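Local coordinates for protein phenolic acid decarboxylase (Sedimentibacter hydroxybenzoicus, PDB 7AE5) that catalyses the reversible, non-oxidative decarboxylation of 4-hydroxybenzoate and 3,4-dihydroxybenzoate as a UbiD-family enzyme that uses prenylated FMN and manganese, at residues Met321-Asn324 / Thr325-Pro328; Pro328-Lys331 / Gln332-Thr336. All blocks are in the same frame, centred on the assembly; numbering follows the deposited sequence.

Contact 1. Residues Met321-Asn324 / Thr325-Pro328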
loop_
_atom_site.group_PDB
_atom_site.type_symbol
_atom_site.label_atom_id
_atom_site.label_comp_id
_atom_site.label_asym_id
_atom_site.label_seq_id
_atom_site.Cartn_x
_atom_site.Cartn_y
_atom_site.Cartn_z
ATOM N N MET C 321 16.431 -4.497 -32.180
ATOM C CA MET C 321 16.488 -3.577 -31.051
ATOM C C MET C 321 16.867 -4.268 -29.748
ATOM O O MET C 321 16.759 -3.652 -28.681
ATOM C CB MET C 321 15.145 -2.859 -30.871
ATOM C CG MET C 321 14.622 -2.178 -32.125
ATOM S SD MET C 321 12.851 -1.861 -32.030
ATOM C CE MET C 321 12.761 -0.891 -30.530
ATOM N N ALA C 322 17.314 -5.522 -29.802
ATOM C CA ALA C 322 17.483 -6.311 -28.583
ATOM C C ALA C 322 18.778 -5.959 -27.856
ATOM O O ALA C 322 18.757 -5.326 -26.795
ATOM C CB ALA C 322 17.431 -7.805 -28.920
ATOM N N LEU C 323 19.919 -6.369 -28.415
ATOM C CA LEU C 323 21.193 -6.212 -27.725
ATOM C C LEU C 323 21.818 -4.838 -27.928
ATOM O O LEU C 323 22.616 -4.408 -27.087
ATOM C CB LEU C 323 22.168 -7.299 -28.181
ATOM C CG LEU C 323 21.748 -8.735 -27.864
ATOM C CD1 LEU C 323 22.905 -9.698 -28.076
ATOM C CD2 LEU C 323 21.220 -8.836 -26.440
ATOM N N ASN C 324 21.488 -4.145 -29.020
ATOM C CA ASN C 324 21.981 -2.785 -29.203
ATOM C C ASN C 324 21.323 -1.809 -28.240
ATOM O O ASN C 324 21.821 -0.691 -28.069
ATOM C CB ASN C 324 21.764 -2.327 -30.646
ATOM C CG ASN C 324 20.410 -2.734 -31.192
ATOM O OD1 ASN C 324 19.832 -3.736 -30.768
ATOM N ND2 ASN C 324 19.898 -1.959 -32.143
ATOM N N THR C 325 20.209 -2.200 -27.620
ATOM C CA THR C 325 19.658 -1.431 -26.511
ATOM C C THR C 325 20.337 -1.805 -25.200
ATOM O O THR C 325 20.566 -0.942 -24.345
ATOM C CB THR C 325 18.147 -1.661 -26.411
ATOM O OG1 THR C 325 17.519 -1.295 -27.646
ATOM C CG2 THR C 325 17.546 -0.840 -25.275
ATOM N N SER C 326 20.693 -3.082 -25.043
ATOM C CA SER C 326 21.162 -3.589 -23.758
ATOM C C SER C 326 22.622 -3.238 -23.492
ATOM O O SER C 326 22.993 -2.969 -22.345
ATOM C CB SER C 326 20.963 -5.103 -23.694
ATOM O OG SER C 326 19.681 -5.470 -24.170
ATOM N N VAL C 327 23.464 -3.253 -24.529
ATOM C CA VAL C 327 24.890 -2.979 -24.331
ATOM C C VAL C 327 25.141 -1.564 -23.812
ATOM O O VAL C 327 25.932 -1.410 -22.867
ATOM C CB VAL C 327 25.674 -3.290 -25.614
ATOM C CG1 VAL C 327 27.098 -2.762 -25.510
ATOM C CG2 VAL C 327 25.686 -4.790 -25.873
ATOM N N PRO C 328 24.531 -0.505 -24.366
ATOM C CA PRO C 328 24.762 0.829 -23.783
ATOM C C PRO C 328 24.320 0.940 -22.336
ATOM O O PRO C 328 25.048 1.520 -21.522
ATOM C CB PRO C 328 23.953 1.758 -24.700
ATOM C CG PRO C 328 23.862 1.023 -25.984
ATOM C CD PRO C 328 23.728 -0.416 -25.598
#

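Contact 2. Residues Pro328-Lys331 / Gln332-Thr336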
loop_
_atom_site.group_PDB
_atom_site.type_symbol
_atom_site.label_atom_id
_atom_site.label_comp_id
_atom_site.label_asym_id
_atom_site.label_seq_id
_atom_site.Cartn_x
_atom_site.Cartn_y
_atom_site.Cartn_z
ATOM N N PRO C 328 24.531 -0.505 -24.366
ATOM C CA PRO C 328 24.762 0.829 -23.783
ATOM C C PRO C 328 24.320 0.940 -22.336
ATOM O O PRO C 328 25.048 1.520 -21.522
ATOM C CB PRO C 328 23.953 1.758 -24.700
ATOM C CG PRO C 328 23.862 1.023 -25.984
ATOM C CD PRO C 328 23.728 -0.416 -25.598
ATOM N N LEU C 329 23.152 0.392 -21.987
ATOM C CA LEU C 329 22.703 0.445 -20.599
ATOM C C LEU C 329 23.655 -0.314 -19.684
ATOM O O LEU C 329 23.934 0.124 -18.562
ATOM C CB LEU C 329 21.285 -0.115 -20.478
ATOM C CG LEU C 329 20.162 0.733 -21.074
ATOM C CD1 LEU C 329 18.851 -0.037 -21.076
ATOM C CD2 LEU C 329 20.019 2.037 -20.306
ATOM N N TYR C 330 24.163 -1.458 -20.149
ATOM C CA TYR C 330 25.131 -2.213 -19.361
ATOM C C TYR C 330 26.388 -1.393 -19.101
ATOM O O TYR C 330 26.935 -1.415 -17.992
ATOM C CB TYR C 330 25.474 -3.523 -20.076
ATOM C CG TYR C 330 26.707 -4.218 -19.546
ATOM C CD1 TYR C 330 26.661 -4.961 -18.373
ATOM C CD2 TYR C 330 27.917 -4.138 -20.224
ATOM C CE1 TYR C 330 27.788 -5.600 -17.888
ATOM C CE2 TYR C 330 29.049 -4.772 -19.746
ATOM C CZ TYR C 330 28.979 -5.502 -18.579
ATOM O OH TYR C 330 30.104 -6.135 -18.100
ATOM N N LYS C 331 26.856 -0.654 -20.109
ATOM C CA LYS C 331 28.063 0.147 -19.936
ATOM C C LYS C 331 27.828 1.312 -18.981
ATOM O O LYS C 331 28.724 1.677 -18.212
ATOM C CB LYS C 331 28.558 0.653 -21.291
ATOM C CG LYS C 331 29.227 -0.409 -22.148
ATOM C CD LYS C 331 29.807 0.201 -23.413
ATOM C CE LYS C 331 30.491 -0.843 -24.279
ATOM N NZ LYS C 331 31.521 -1.616 -23.529
ATOM N N GLN C 332 26.635 1.913 -19.017
ATOM C CA GLN C 332 26.333 2.999 -18.088
ATOM C C GLN C 332 26.243 2.491 -16.655
ATOM O O GLN C 332 26.740 3.143 -15.730
ATOM C CB GLN C 332 25.036 3.701 -18.493
ATOM C CG GLN C 332 24.980 4.105 -19.958
ATOM C CD GLN C 332 23.668 4.761 -20.344
ATOM O OE1 GLN C 332 22.650 4.579 -19.679
ATOM N NE2 GLN C 332 23.684 5.518 -21.435
ATOM N N LEU C 333 25.611 1.332 -16.449
ATOM C CA LEU C 333 25.560 0.751 -15.110
ATOM C C LEU C 333 26.950 0.351 -14.632
ATOM O O LEU C 333 27.293 0.546 -13.461
ATOM C CB LEU C 333 24.631 -0.464 -15.093
ATOM C CG LEU C 333 23.132 -0.265 -15.317
ATOM C CD1 LEU C 333 22.368 -1.483 -14.816
ATOM C CD2 LEU C 333 22.638 0.994 -14.629
ATOM N N LYS C 334 27.766 -0.202 -15.532
ATOM C CA LYS C 334 29.057 -0.750 -15.131
ATOM C C LYS C 334 30.038 0.341 -14.720
ATOM O O LYS C 334 30.949 0.079 -13.926
ATOM C CB LYS C 334 29.640 -1.590 -16.270
ATOM C CG LYS C 334 30.867 -2.401 -15.893
ATOM C CD LYS C 334 30.481 -3.729 -15.269
ATOM C CE LYS C 334 31.652 -4.697 -15.270
ATOM N NZ LYS C 334 31.318 -5.959 -14.558
ATOM N N GLU C 335 29.867 1.563 -15.236
ATOM C CA GLU C 335 30.810 2.635 -14.927
ATOM C C GLU C 335 30.896 2.883 -13.425
ATOM O O GLU C 335 31.975 3.180 -12.898
ATOM C CB GLU C 335 30.415 3.918 -15.667
ATOM C CG GLU C 335 29.427 4.808 -14.916
ATOM C CD GLU C 335 28.794 5.879 -15.784
ATOM O OE1 GLU C 335 28.994 5.852 -17.017
ATOM O OE2 GLU C 335 28.088 6.748 -15.225
ATOM N N THR C 336 29.778 2.738 -12.715
ATOM C CA THR C 336 29.722 2.997 -11.285
ATOM C C THR C 336 29.415 1.756 -10.466
ATOM O O THR C 336 29.498 1.811 -9.233
ATOM C CB THR C 336 28.670 4.073 -10.981
ATOM O OG1 THR C 336 27.466 3.784 -11.704
ATOM C CG2 THR C 336 29.186 5.445 -11.386
#

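Contact 1. Residues Met321-Asn324 / Thr325-Pro328
Thr325 and Ser326 reach back with their hydroxyls to the carbonyls of Met321 and Ala322 in the opening turn of helix 323-336, within the C-terminal domain of this UbiD-family decarboxylase. The two bonds are near copies of each other, shifted by one residue. Thr325 OG1 donates to Met321 O at 2.7 Å, arriving tilted 31° from the carbonyl plane, and Ser326 OG donates to Ala322 O at 2.8 Å with a closely similar tilt. Each hydroxyl can do this because its oxygen stands beside its own backbone N and anti to the carbonyl carbon (chi1 -58° in Thr325), which turns it toward the carbonyl four residues earlier. Ser326 OG also hydrogen-bonds the backbone N of Ala345, joining the helix start to strand 340-347, whereas Thr325 packs on His349. The main chain adds less at this level, since Ser326 N makes weak bonds to the carbonyls of Ala322 and Leu323; the first well-formed turn is closed by Val327 N on Leu323 O, with an N-H...O angle of 162°. Alongside this bond, Val327 CG2 lies 3.3 Å from Leu323 O. The side chains of Leu323 and Val327 pack on helix 86-96. Asn324 folds back over the N-terminal side, its ND2 bonded to Leu320 O. The side chain of Met321 is about 7 Å from that of Thr166, predicted to bind prenylated FMN, consistent with this turn bordering the active site. Pro328 has no N-H to give, and the helix kinks there: the ring presents CD to Asn324 O at 3.1 Å, where a backbone donor would otherwise lie.

Contact 2. Residues Pro328-Lys331 / Gln332-Thr336
Tyr330 and Lys334, one turn apart on the regular alpha-helical part of helix 323-336, lie side by side and point the same way. The backbone bonds are of the i to i+4 kind: Gln332 N to Pro328 O, Leu333 N to Leu329 O at 3.0 Å, and Lys334 N to Tyr330 O, followed by a weaker one from Glu335 N to Lys331 O.

Nonpolar and mixed contacts come next. The Lys334 chain leaves anti to its backbone nitrogen and bends at chi2 (85°), which carries its methylenes along the phenol: CD passes the ring obliquely, 4.0 Å from Tyr330 CZ, and CE lies 3.5 Å from Tyr330 OH. The ring also meets Phe90 edge-to-face and touches strand 340-347. With the phenol cut back to an alanine, the Lys334 methylenes would probably lose their neighbour and a gap open beside Phe90. Leu329 CD2 meets the amide oxygen OE1 of Gln332 at 3.7 Å, the two side chains crossing at a slant.

The polar ends find partners beyond the helix. Lys331 NZ bonds Asn94 OD1, and Lys334 NZ is shared between the carbonyls of Pro338 and Val340. A carbon-oxygen contact lies apart from these: with CG turned beside its own backbone N, Gln332 lays CG 3.0 Å from Pro328 O.

Following the chain, contact 1 (321-328) forms the start of helix 323-336 and contact 2 (328-336) continues it, so neither closes a long loop; they run in series, without nesting or crossing, their centres about 12 Å apart, and share Pro328, where the helix kinks. The N-terminal half is buried between helices 71-77 and 86-96 and strand 340-347, near the predicted flavin site; the C-terminal half leads away to helix 364-372 and the chain surface, where Glu335 packs on Glu335 of the second subunit. The helix thus joins helix 86-96 to the five-stranded mixed sheet, through its outermost strand 340-347.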